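Local coordinates for protein AAR187Cp (Eremothecium gossypii, PDB 3ZIL) that probably regulates the establishment of sister-chromatid cohesion by acting on cohesin during the cell cycle, at residues N110-L115 with L152-T157; P170-L175 with D185-L190; E291-A296 with A334-V339. One frame throughout, in Å; residues are numbered along the deposited sequence.

Interaction 1: N110-L115 with L152-T157; sequences NFILPL and LYIWAT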
ATOM      1  N   ASN A 110      -8.018  16.419  -5.569  1.00 24.55           N
ATOM      2  CA  ASN A 110      -7.848  17.116  -6.912  1.00 21.79           C
ATOM      3  C   ASN A 110      -6.399  17.508  -7.320  1.00 22.15           C
ATOM      4  O   ASN A 110      -6.201  18.087  -8.393  1.00 21.44           O
ATOM      5  CB  ASN A 110      -8.772  18.342  -6.941  1.00 21.60           C
ATOM      6  CG  ASN A 110     -10.199  17.961  -6.539  1.00 25.10           C
ATOM      7  OD1 ASN A 110     -10.797  17.155  -7.180  1.00 26.78           O
ATOM      8  ND2 ASN A 110     -10.677  18.448  -5.431  1.00 27.17           N
ATOM      9  N   PHE A 111      -5.388  17.288  -6.463  1.00 19.03           N
ATOM     10  CA  PHE A 111      -4.020  17.753  -6.831  1.00 17.70           C
ATOM     11  C   PHE A 111      -3.070  16.585  -6.571  1.00 18.69           C
ATOM     12  O   PHE A 111      -2.447  16.079  -7.465  1.00 18.92           O
ATOM     13  CB  PHE A 111      -3.613  18.963  -5.923  1.00 19.71           C
ATOM     14  CG  PHE A 111      -2.196  19.468  -6.119  1.00 19.67           C
ATOM     15  CD1 PHE A 111      -1.738  19.847  -7.384  1.00 21.15           C
ATOM     16  CD2 PHE A 111      -1.358  19.659  -5.016  1.00 21.12           C
ATOM     17  CE1 PHE A 111      -0.451  20.311  -7.557  1.00 21.17           C
ATOM     18  CE2 PHE A 111      -0.050  20.126  -5.165  1.00 21.58           C
ATOM     19  CZ  PHE A 111       0.400  20.468  -6.456  1.00 21.49           C
ATOM     20  N   ILE A 112      -2.989  16.181  -5.314  1.00 20.22           N
ATOM     21  CA  ILE A 112      -2.010  15.187  -4.907  1.00 19.78           C
ATOM     22  C   ILE A 112      -2.304  13.840  -5.599  1.00 20.20           C
ATOM     23  O   ILE A 112      -1.392  13.258  -6.154  1.00 19.50           O
ATOM     24  CB  ILE A 112      -1.996  15.020  -3.378  1.00 19.36           C
ATOM     25  CG1 ILE A 112      -1.353  16.239  -2.693  1.00 20.04           C
ATOM     26  CG2 ILE A 112      -1.302  13.733  -2.930  1.00 18.15           C
ATOM     27  CD1 ILE A 112       0.163  16.449  -2.919  1.00 24.67           C
ATOM     28  N   LEU A 113      -3.540  13.327  -5.513  1.00 20.48           N
ATOM     29  CA  LEU A 113      -3.870  11.993  -6.101  1.00 21.98           C
ATOM     30  C   LEU A 113      -3.609  11.991  -7.604  1.00 21.55           C
ATOM     31  O   LEU A 113      -2.912  11.121  -8.104  1.00 20.04           O
ATOM     32  CB  LEU A 113      -5.327  11.527  -5.753  1.00 23.77           C
ATOM     33  CG  LEU A 113      -5.985  10.385  -6.573  1.00 23.64           C
ATOM     34  CD1 LEU A 113      -5.133   9.106  -6.557  1.00 24.82           C
ATOM     35  CD2 LEU A 113      -7.427  10.071  -6.139  1.00 21.92           C
ATOM     36  N   PRO A 114      -4.080  13.032  -8.325  1.00 21.03           N
ATOM     37  CA  PRO A 114      -3.716  13.083  -9.753  1.00 21.05           C
ATOM     38  C   PRO A 114      -2.259  13.076 -10.023  1.00 19.25           C
ATOM     39  O   PRO A 114      -1.792  12.351 -10.944  1.00 19.33           O
ATOM     40  CB  PRO A 114      -4.308  14.441 -10.218  1.00 22.57           C
ATOM     41  CG  PRO A 114      -5.537  14.538  -9.431  1.00 24.49           C
ATOM     42  CD  PRO A 114      -5.113  14.044  -8.026  1.00 23.61           C
ATOM     43  N   LEU A 115      -1.500  13.920  -9.329  1.00 16.33           N
ATOM     44  CA  LEU A 115      -0.080  13.886  -9.532  1.00 15.67           C
ATOM     45  C   LEU A 115       0.491  12.501  -9.178  1.00 15.78           C
ATOM     46  O   LEU A 115       1.359  11.945  -9.923  1.00 20.19           O
ATOM     47  CB  LEU A 115       0.602  14.895  -8.645  1.00 16.88           C
ATOM     48  CG  LEU A 115       0.516  16.396  -8.948  1.00 16.93           C
ATOM     49  CD1 LEU A 115       1.286  17.110  -7.815  1.00 15.56           C
ATOM     50  CD2 LEU A 115       1.074  16.533 -10.332  1.00 14.24           C
ATOM     51  N   LEU A 152       3.474  10.930  -4.372  1.00 15.13           N
ATOM     52  CA  LEU A 152       3.337   9.701  -3.473  1.00 16.18           C
ATOM     53  C   LEU A 152       4.063   9.910  -2.098  1.00 16.73           C
ATOM     54  O   LEU A 152       3.512   9.651  -1.017  1.00 17.20           O
ATOM     55  CB  LEU A 152       3.967   8.466  -4.155  1.00 14.21           C
ATOM     56  CG  LEU A 152       3.140   7.881  -5.341  1.00 14.13           C
ATOM     57  CD1 LEU A 152       4.021   6.924  -6.129  1.00 12.05           C
ATOM     58  CD2 LEU A 152       1.847   7.124  -4.868  1.00 13.46           C
ATOM     59  N   TYR A 153       5.314  10.385  -2.204  1.00 18.68           N
ATOM     60  CA  TYR A 153       6.132  10.664  -1.020  1.00 19.70           C
ATOM     61  C   TYR A 153       5.500  11.708  -0.086  1.00 19.57           C
ATOM     62  O   TYR A 153       5.411  11.488   1.078  1.00 18.30           O
ATOM     63  CB  TYR A 153       7.538  11.132  -1.419  1.00 21.75           C
ATOM     64  CG  TYR A 153       8.438  11.339  -0.232  1.00 22.50           C
ATOM     65  CD1 TYR A 153       9.058  10.235   0.398  1.00 23.63           C
ATOM     66  CD2 TYR A 153       8.643  12.613   0.285  1.00 23.20           C
ATOM     67  CE1 TYR A 153       9.889  10.409   1.476  1.00 25.39           C
ATOM     68  CE2 TYR A 153       9.440  12.788   1.380  1.00 24.83           C
ATOM     69  CZ  TYR A 153      10.064  11.692   1.955  1.00 27.87           C
ATOM     70  OH  TYR A 153      10.844  11.928   3.070  1.00 31.36           O
ATOM     71  N   ILE A 154       5.070  12.860  -0.625  1.00 16.44           N
ATOM     72  CA  ILE A 154       4.456  13.844   0.187  1.00 17.18           C
ATOM     73  C   ILE A 154       3.235  13.268   0.887  1.00 18.01           C
ATOM     74  O   ILE A 154       3.024  13.514   2.094  1.00 16.15           O
ATOM     75  CB  ILE A 154       4.013  15.090  -0.639  1.00 17.27           C
ATOM     76  CG1 ILE A 154       5.220  15.738  -1.287  1.00 16.99           C
ATOM     77  CG2 ILE A 154       3.173  16.009   0.267  1.00 17.67           C
ATOM     78  CD1 ILE A 154       6.192  16.256  -0.181  1.00 19.27           C
ATOM     79  N   TRP A 155       2.386  12.594   0.101  1.00 15.28           N
ATOM     80  CA  TRP A 155       1.124  12.072   0.557  1.00 16.81           C
ATOM     81  C   TRP A 155       1.330  11.090   1.676  1.00 18.83           C
ATOM     82  O   TRP A 155       0.647  11.170   2.703  1.00 22.88           O
ATOM     83  CB  TRP A 155       0.462  11.351  -0.640  1.00 17.86           C
ATOM     84  CG  TRP A 155      -0.948  10.848  -0.373  1.00 19.22           C
ATOM     85  CD1 TRP A 155      -1.674  10.823   0.856  1.00 19.56           C
ATOM     86  CD2 TRP A 155      -1.831  10.214  -1.353  1.00 18.94           C
ATOM     87  NE1 TRP A 155      -2.908  10.232   0.690  1.00 17.27           N
ATOM     88  CE2 TRP A 155      -3.044   9.796  -0.614  1.00 18.76           C
ATOM     89  CE3 TRP A 155      -1.709   9.888  -2.717  1.00 20.44           C
ATOM     90  CZ2 TRP A 155      -4.102   9.220  -1.259  1.00 18.06           C
ATOM     91  CZ3 TRP A 155      -2.770   9.269  -3.354  1.00 18.30           C
ATOM     92  CH2 TRP A 155      -3.958   8.960  -2.636  1.00 20.10           C
ATOM     93  N   ALA A 156       2.308  10.192   1.546  1.00 17.04           N
ATOM     94  CA  ALA A 156       2.464   9.152   2.559  1.00 17.41           C
ATOM     95  C   ALA A 156       3.240   9.777   3.727  1.00 18.65           C
ATOM     96  O   ALA A 156       3.126   9.304   4.850  1.00 15.29           O
ATOM     97  CB  ALA A 156       3.262   8.032   2.058  1.00 16.78           C
ATOM     98  N   THR A 157       3.969  10.853   3.497  1.00 18.09           N
ATOM     99  CA  THR A 157       4.894  11.296   4.610  1.00 19.64           C
ATOM    100  C   THR A 157       4.195  12.313   5.518  1.00 21.21           C
ATOM    101  O   THR A 157       4.384  12.327   6.723  1.00 21.72           O
ATOM    102  CB  THR A 157       6.225  11.886   4.081  1.00 19.96           C
ATOM    103  OG1 THR A 157       6.880  10.924   3.270  1.00 23.37           O
ATOM    104  CG2 THR A 157       7.215  12.370   5.244  1.00 19.04           C
TER
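Trp155 swings CG to the far side of its own backbone N (chi1 -174°), which carries the indole across to Ile112 and Leu113 on helix 108-116. Ile112 has its two branches divided: the methyl CG2 stands opposite the backbone N, while CG1 lies beside it and takes CD1 in another direction. CG2 is the atom that meets the tryptophan, 3.7 Å from Trp155 CB and 3.9 Å from Trp155 CG, so it lies against the inner part of the indole, from CB across CG and CD2 to CE3, where the two side chains cross obliquely. The outer end of the ring system is met by Leu113, whose CD1 approaches Trp155 CZ3 at 4.0 Å as the two side chains run alongside each other in the same direction. The other arm of Ile112 reaches the residue before Trp155, its CD1 lying 4.4 Å from Ile154 CG2.

These contacts join two helices of the elongated, all-helical Wap1 domain, a sequence family of the TPR clan. Over the short segments the axes come within 9.6 Å at an angle of 124°, and 200 Å² is buried in total. The first helix is irregular here: it makes a wider pi-type turn at 110-112, and it kinks at Pro114, whose N makes no bond to the preceding turn. An alanine in place of Trp155 would remove the indole and is likely to open a gap beside Ile112 CG2 and Leu113 CD1, leaving both side chains with less to pack against. Further round, Trp155 also touches Leu190 and Ala168, and Leu113 touches Ala171, which ties this helix pair to helices 168-178 and 185-193.

Interaction 2: P170-L175 with D185-L190; sequences PALARL and DTACSL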
ATOM      1  N   PRO A 170      -8.736   2.492  -6.291  1.00 16.06           N
ATOM      2  CA  PRO A 170      -8.554   1.927  -7.635  1.00 16.29           C
ATOM      3  C   PRO A 170      -7.474   2.659  -8.436  1.00 17.63           C
ATOM      4  O   PRO A 170      -6.847   2.014  -9.265  1.00 20.90           O
ATOM      5  CB  PRO A 170      -9.918   2.169  -8.349  1.00 16.36           C
ATOM      6  CG  PRO A 170     -10.826   2.861  -7.389  1.00 17.45           C
ATOM      7  CD  PRO A 170     -10.087   3.064  -6.064  1.00 16.59           C
ATOM      8  N   ALA A 171      -7.286   3.981  -8.256  1.00 17.91           N
ATOM      9  CA  ALA A 171      -6.319   4.687  -9.084  1.00 18.98           C
ATOM     10  C   ALA A 171      -4.898   4.208  -8.697  1.00 18.67           C
ATOM     11  O   ALA A 171      -4.028   4.034  -9.552  1.00 15.83           O
ATOM     12  CB  ALA A 171      -6.429   6.210  -8.958  1.00 15.96           C
ATOM     13  N   LEU A 172      -4.679   3.937  -7.420  1.00 20.87           N
ATOM     14  CA  LEU A 172      -3.342   3.445  -7.032  1.00 17.59           C
ATOM     15  C   LEU A 172      -3.049   2.026  -7.559  1.00 18.47           C
ATOM     16  O   LEU A 172      -1.879   1.667  -7.877  1.00 14.49           O
ATOM     17  CB  LEU A 172      -3.162   3.529  -5.565  1.00 18.27           C
ATOM     18  CG  LEU A 172      -2.996   4.951  -5.010  1.00 18.45           C
ATOM     19  CD1 LEU A 172      -3.329   4.951  -3.523  1.00 17.31           C
ATOM     20  CD2 LEU A 172      -1.567   5.557  -5.294  1.00 16.82           C
ATOM     21  N   ALA A 173      -4.105   1.199  -7.563  1.00 18.59           N
ATOM     22  CA  ALA A 173      -4.016  -0.177  -8.030  1.00 19.38           C
ATOM     23  C   ALA A 173      -3.670  -0.086  -9.555  1.00 17.13           C
ATOM     24  O   ALA A 173      -2.707  -0.747 -10.025  1.00 19.20           O
ATOM     25  CB  ALA A 173      -5.322  -0.937  -7.795  1.00 16.78           C
ATOM     26  N   ARG A 174      -4.374   0.782 -10.290  1.00 16.56           N
ATOM     27  CA  ARG A 174      -4.060   0.966 -11.726  1.00 18.47           C
ATOM     28  C   ARG A 174      -2.592   1.400 -11.921  1.00 18.52           C
ATOM     29  O   ARG A 174      -1.925   0.887 -12.797  1.00 16.60           O
ATOM     30  CB  ARG A 174      -4.998   1.932 -12.445  1.00 18.21           C
ATOM     31  CG  ARG A 174      -6.434   1.416 -12.596  1.00 19.98           C
ATOM     32  CD  ARG A 174      -7.207   2.313 -13.559  1.00 23.04           C
ATOM     33  NE  ARG A 174      -7.259   3.762 -13.167  1.00 25.85           N
ATOM     34  CZ  ARG A 174      -8.184   4.291 -12.310  1.00 28.23           C
ATOM     35  NH1 ARG A 174      -9.077   3.543 -11.676  1.00 23.79           N
ATOM     36  NH2 ARG A 174      -8.202   5.574 -12.019  1.00 27.65           N
ATOM     37  N   LEU A 175      -2.096   2.300 -11.062  1.00 16.76           N
ATOM     38  CA  LEU A 175      -0.691   2.768 -11.114  1.00 17.66           C
ATOM     39  C   LEU A 175       0.283   1.606 -10.902  1.00 17.16           C
ATOM     40  O   LEU A 175       1.224   1.435 -11.653  1.00 17.55           O
ATOM     41  CB  LEU A 175      -0.445   3.840 -10.012  1.00 17.49           C
ATOM     42  CG  LEU A 175       1.018   4.351  -9.871  1.00 17.66           C
ATOM     43  CD1 LEU A 175       1.505   5.227 -11.070  1.00 17.06           C
ATOM     44  CD2 LEU A 175       1.235   5.105  -8.546  1.00 17.96           C
ATOM     45  N   ASP A 185       6.292   0.217  -2.381  1.00 18.22           N
ATOM     46  CA  ASP A 185       5.926   0.203  -0.940  1.00 22.49           C
ATOM     47  C   ASP A 185       5.034   1.388  -0.516  1.00 19.25           C
ATOM     48  O   ASP A 185       4.043   1.233   0.183  1.00 19.93           O
ATOM     49  CB  ASP A 185       7.141   0.105  -0.038  1.00 24.18           C
ATOM     50  CG  ASP A 185       7.695  -1.351   0.027  1.00 30.10           C
ATOM     51  OD1 ASP A 185       7.143  -2.316  -0.567  1.00 26.51           O
ATOM     52  OD2 ASP A 185       8.682  -1.501   0.715  1.00 27.68           O
ATOM     53  N   THR A 186       5.382   2.550  -1.030  1.00 17.30           N
ATOM     54  CA  THR A 186       4.619   3.721  -0.786  1.00 17.17           C
ATOM     55  C   THR A 186       3.256   3.696  -1.449  1.00 17.36           C
ATOM     56  O   THR A 186       2.276   3.979  -0.756  1.00 14.60           O
ATOM     57  CB  THR A 186       5.365   4.991  -1.214  1.00 18.15           C
ATOM     58  OG1 THR A 186       6.651   5.028  -0.532  1.00 19.05           O
ATOM     59  CG2 THR A 186       4.588   6.189  -0.783  1.00 18.88           C
ATOM     60  N   ALA A 187       3.169   3.345  -2.751  1.00 15.92           N
ATOM     61  CA  ALA A 187       1.847   3.242  -3.394  1.00 16.17           C
ATOM     62  C   ALA A 187       0.958   2.265  -2.635  1.00 15.77           C
ATOM     63  O   ALA A 187      -0.206   2.572  -2.282  1.00 20.69           O
ATOM     64  CB  ALA A 187       1.977   2.881  -4.903  1.00 15.07           C
ATOM     65  N   CYS A 188       1.507   1.115  -2.318  1.00 15.06           N
ATOM     66  CA  CYS A 188       0.714   0.087  -1.633  1.00 14.59           C
ATOM     67  C   CYS A 188       0.242   0.544  -0.261  1.00 15.87           C
ATOM     68  O   CYS A 188      -0.888   0.238   0.158  1.00 14.51           O
ATOM     69  CB  CYS A 188       1.535  -1.188  -1.453  1.00 13.24           C
ATOM     70  SG  CYS A 188       1.747  -2.073  -3.001  1.00 18.65           S
ATOM     71  N   SER A 189       1.176   1.114   0.501  1.00 15.82           N
ATOM     72  CA  SER A 189       0.782   1.653   1.807  1.00 18.07           C
ATOM     73  C   SER A 189      -0.337   2.701   1.716  1.00 14.94           C
ATOM     74  O   SER A 189      -1.279   2.616   2.430  1.00 13.15           O
ATOM     75  CB  SER A 189       2.005   2.230   2.550  1.00 21.69           C
ATOM     76  OG  SER A 189       1.483   3.047   3.587  1.00 32.77           O
ATOM     77  N   LEU A 190      -0.250   3.688   0.809  1.00 14.05           N
ATOM     78  CA  LEU A 190      -1.335   4.594   0.633  1.00 14.35           C
ATOM     79  C   LEU A 190      -2.695   3.940   0.178  1.00 15.98           C
ATOM     80  O   LEU A 190      -3.770   4.333   0.613  1.00 16.55           O
ATOM     81  CB  LEU A 190      -0.898   5.586  -0.473  1.00 16.15           C
ATOM     82  CG  LEU A 190       0.195   6.552  -0.181  1.00 16.09           C
ATOM     83  CD1 LEU A 190       0.655   7.177  -1.484  1.00 15.79           C
ATOM     84  CD2 LEU A 190      -0.258   7.558   0.931  1.00 15.84           C
TER
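Neither face nor edge of any flat side chain enters the meeting of Leu172 with Ala187 and Leu190; the guanidinium of Arg174 is turned back on its own helix, with Ala171 CA 3.6 Å above the plane of the Arg174 guanidinium, offset toward its rim. Aliphatic branches do the work instead. Leu172 CD1 extends toward the backbone of the facing helix and lies 3.9 Å from Leu190 C, with Leu190 CB at 4.0 Å from the same Leu172 methyl. This reach follows from chi1 of -72°, which sets CG of Leu172 opposite its carbonyl carbon. The sister methyl, Leu172 CD2, is 4.5 Å from Ala187 CB. One turn on, Leu175 CD2 approaches Ala187 CB at 4.3 Å, so two leucine side chains converge on one alanine methyl.

The pair forms an antiparallel helical hairpin, connected by a short link between helices 168-178 and 185-193. The axes of the short segments pass 9.5 Å apart with a signed crossing angle of -157°, and Leu172 and Ala187 have the closest CA atoms, at 6.3 Å. Behind the first helix, Ala173 rests on Ala210 and Leu214 of helix 201-215, which places the hairpin inside the helical stack.

All four touching residues are buried and present only carbon at the ends of their side chains; cohesion between the segments therefore rests on van der Waals contact and the exclusion of water, and the small Ala187 is compatible with a close approach of the backbones.

Interaction 3: E291-A296 with A334-V339; sequences EATTAA and AGAAGV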
ATOM      1  N   GLU A 291     -14.410 -17.996   2.802  1.00 24.93           N
ATOM      2  CA  GLU A 291     -15.638 -17.292   2.383  1.00 27.37           C
ATOM      3  C   GLU A 291     -16.164 -17.855   1.060  1.00 28.89           C
ATOM      4  O   GLU A 291     -17.285 -17.679   0.742  1.00 33.51           O
ATOM      5  CB  GLU A 291     -15.376 -15.801   2.202  1.00 27.59           C
ATOM      6  CG  GLU A 291     -14.746 -15.106   3.416  1.00 27.93           C
ATOM      7  CD  GLU A 291     -15.739 -15.008   4.583  1.00 30.24           C
ATOM      8  OE1 GLU A 291     -16.936 -15.254   4.368  1.00 29.27           O
ATOM      9  OE2 GLU A 291     -15.349 -14.660   5.705  1.00 30.86           O
ATOM     10  N   ALA A 292     -15.339 -18.477   0.256  1.00 29.49           N
ATOM     11  CA  ALA A 292     -15.799 -18.884  -1.107  1.00 31.61           C
ATOM     12  C   ALA A 292     -15.534 -20.342  -1.248  1.00 29.54           C
ATOM     13  O   ALA A 292     -14.444 -20.717  -1.619  1.00 28.65           O
ATOM     14  CB  ALA A 292     -15.104 -18.110  -2.230  1.00 26.73           C
ATOM     15  N   THR A 293     -16.533 -21.171  -0.945  1.00 31.23           N
ATOM     16  CA  THR A 293     -16.294 -22.631  -0.923  1.00 34.27           C
ATOM     17  C   THR A 293     -15.954 -23.173  -2.345  1.00 31.26           C
ATOM     18  O   THR A 293     -15.106 -24.070  -2.514  1.00 31.01           O
ATOM     19  CB  THR A 293     -17.409 -23.364  -0.140  1.00 33.63           C
ATOM     20  OG1 THR A 293     -17.963 -24.385  -0.950  1.00 46.32           O
ATOM     21  CG2 THR A 293     -18.519 -22.397   0.296  1.00 31.39           C
ATOM     22  N   THR A 294     -16.482 -22.509  -3.380  1.00 31.97           N
ATOM     23  CA  THR A 294     -16.110 -22.850  -4.758  1.00 35.54           C
ATOM     24  C   THR A 294     -14.566 -22.672  -4.955  1.00 33.61           C
ATOM     25  O   THR A 294     -13.889 -23.571  -5.486  1.00 31.66           O
ATOM     26  CB  THR A 294     -16.898 -21.958  -5.753  1.00 40.19           C
ATOM     27  OG1 THR A 294     -16.405 -20.611  -5.631  1.00 49.58           O
ATOM     28  CG2 THR A 294     -18.394 -21.931  -5.389  1.00 34.75           C
ATOM     29  N   ALA A 295     -14.031 -21.510  -4.558  1.00 30.48           N
ATOM     30  CA  ALA A 295     -12.541 -21.264  -4.569  1.00 32.03           C
ATOM     31  C   ALA A 295     -11.697 -22.167  -3.622  1.00 27.10           C
ATOM     32  O   ALA A 295     -10.566 -22.566  -3.936  1.00 23.81           O
ATOM     33  CB  ALA A 295     -12.246 -19.790  -4.324  1.00 26.87           C
ATOM     34  N   ALA A 296     -12.250 -22.488  -2.459  1.00 31.30           N
ATOM     35  CA  ALA A 296     -11.604 -23.463  -1.519  1.00 31.57           C
ATOM     36  C   ALA A 296     -11.334 -24.855  -2.172  1.00 30.99           C
ATOM     37  O   ALA A 296     -10.362 -25.567  -1.833  1.00 38.37           O
ATOM     38  CB  ALA A 296     -12.411 -23.574  -0.219  1.00 28.13           C
ATOM     39  N   ALA A 334      -9.521 -29.220   2.024  1.00 31.44           N
ATOM     40  CA  ALA A 334     -10.050 -30.552   2.250  1.00 32.80           C
ATOM     41  C   ALA A 334     -11.580 -30.594   2.340  1.00 31.03           C
ATOM     42  O   ALA A 334     -12.198 -31.374   1.624  1.00 37.17           O
ATOM     43  CB  ALA A 334      -9.405 -31.168   3.484  1.00 28.78           C
ATOM     44  N   GLY A 335     -12.180 -29.773   3.197  1.00 32.46           N
ATOM     45  CA  GLY A 335     -13.630 -29.779   3.378  1.00 29.09           C
ATOM     46  C   GLY A 335     -14.378 -29.491   2.101  1.00 35.76           C
ATOM     47  O   GLY A 335     -15.304 -30.225   1.743  1.00 35.67           O
ATOM     48  N   ALA A 336     -13.971 -28.446   1.368  1.00 36.49           N
ATOM     49  CA  ALA A 336     -14.676 -28.053   0.120  1.00 31.97           C
ATOM     50  C   ALA A 336     -14.540 -29.081  -1.021  1.00 40.54           C
ATOM     51  O   ALA A 336     -15.487 -29.259  -1.801  1.00 38.12           O
ATOM     52  CB  ALA A 336     -14.217 -26.666  -0.364  1.00 27.09           C
ATOM     53  N   ALA A 337     -13.355 -29.710  -1.149  1.00 41.99           N
ATOM     54  CA  ALA A 337     -13.115 -30.695  -2.219  1.00 45.19           C
ATOM     55  C   ALA A 337     -13.717 -32.079  -1.881  1.00 46.67           C
ATOM     56  O   ALA A 337     -13.624 -33.012  -2.674  1.00 50.94           O
ATOM     57  CB  ALA A 337     -11.622 -30.813  -2.509  1.00 37.13           C
ATOM     58  N   GLY A 338     -14.333 -32.198  -0.710  1.00 48.51           N
ATOM     59  CA  GLY A 338     -14.870 -33.476  -0.233  1.00 47.64           C
ATOM     60  C   GLY A 338     -13.791 -34.501   0.117  1.00 51.74           C
ATOM     61  O   GLY A 338     -14.020 -35.719   0.012  1.00 51.28           O
ATOM     62  N   VAL A 339     -12.607 -34.031   0.516  1.00 48.46           N
ATOM     63  CA  VAL A 339     -11.589 -34.940   1.024  1.00 49.77           C
ATOM     64  C   VAL A 339     -12.106 -35.501   2.350  1.00 55.97           C
ATOM     65  O   VAL A 339     -12.720 -34.775   3.173  1.00 56.26           O
ATOM     66  CB  VAL A 339     -10.194 -34.303   1.158  1.00 50.04           C
ATOM     67  CG1 VAL A 339      -9.197 -35.298   1.735  1.00 49.41           C
ATOM     68  CG2 VAL A 339      -9.698 -33.792  -0.192  1.00 52.16           C
TER
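Ala336 places its methyl against two parts of the facing short helix at once: CB lies 3.5 Å from Thr293 O and 3.6 Å from Ala296 CB. As an alanine it has no torsion to adjust, so the position of its methyl is set directly by the backbone, and its CB is aimed at segment 291-296. The carbonyl and the methyl that receive it come from residues three apart, which the single turn of helix 293-296 brings to the same side. Thr293 adds a looser touch: with chi1 at 126°, well removed from any staggered position, its OG1 remains 4.4 Å from Ala336 CB.

Both segments meet near helix ends. Ala292 holds the N-cap position of helix 293-296, while helix 321-336 finishes in a Schellman motif: Gly338 has a positive phi of 69°, Val339 N bonds to Ala334 O at 2.9 Å, and Gly338 N bonds to Gly335 O at 3.3 Å. Close by, Ser297 OG hydrogen-bonds to Thr293 O, so the carbonyl that Ala336 touches has a polar partner already, and Ala296 rests on Val289 of helix 272-289.

Only 118 Å² is buried, and the closest groups are two methyls and a carbonyl oxygen, with the Thr293 hydroxyl farther off; the contact is van der Waals fitting, methyl on methyl and methyl on carbonyl oxygen, with no directional bond between the two segments to fix their mutual orientation.

Interactions 1 and 2 belong to one continuous block of packing: their centres are 11 Å apart, and Leu190 bridges them, its CD2 lying 3.6 Å from Trp155 CD1 and its CD1 3.6 Å from Leu152 CD2. Helices 147-158 and 168-178, which follow each other in the chain, hold one segment of each contact. Interaction 3 stands apart, nearer the C-terminal end of the domain, with its centre 31 Å from that of interaction 2 and 42 Å from that of interaction 1; its nearest atoms are about 20 Å and 27 Å away. That 42 Å separation is consistent with an elongated domain. Along the sequence the three contacts come in series.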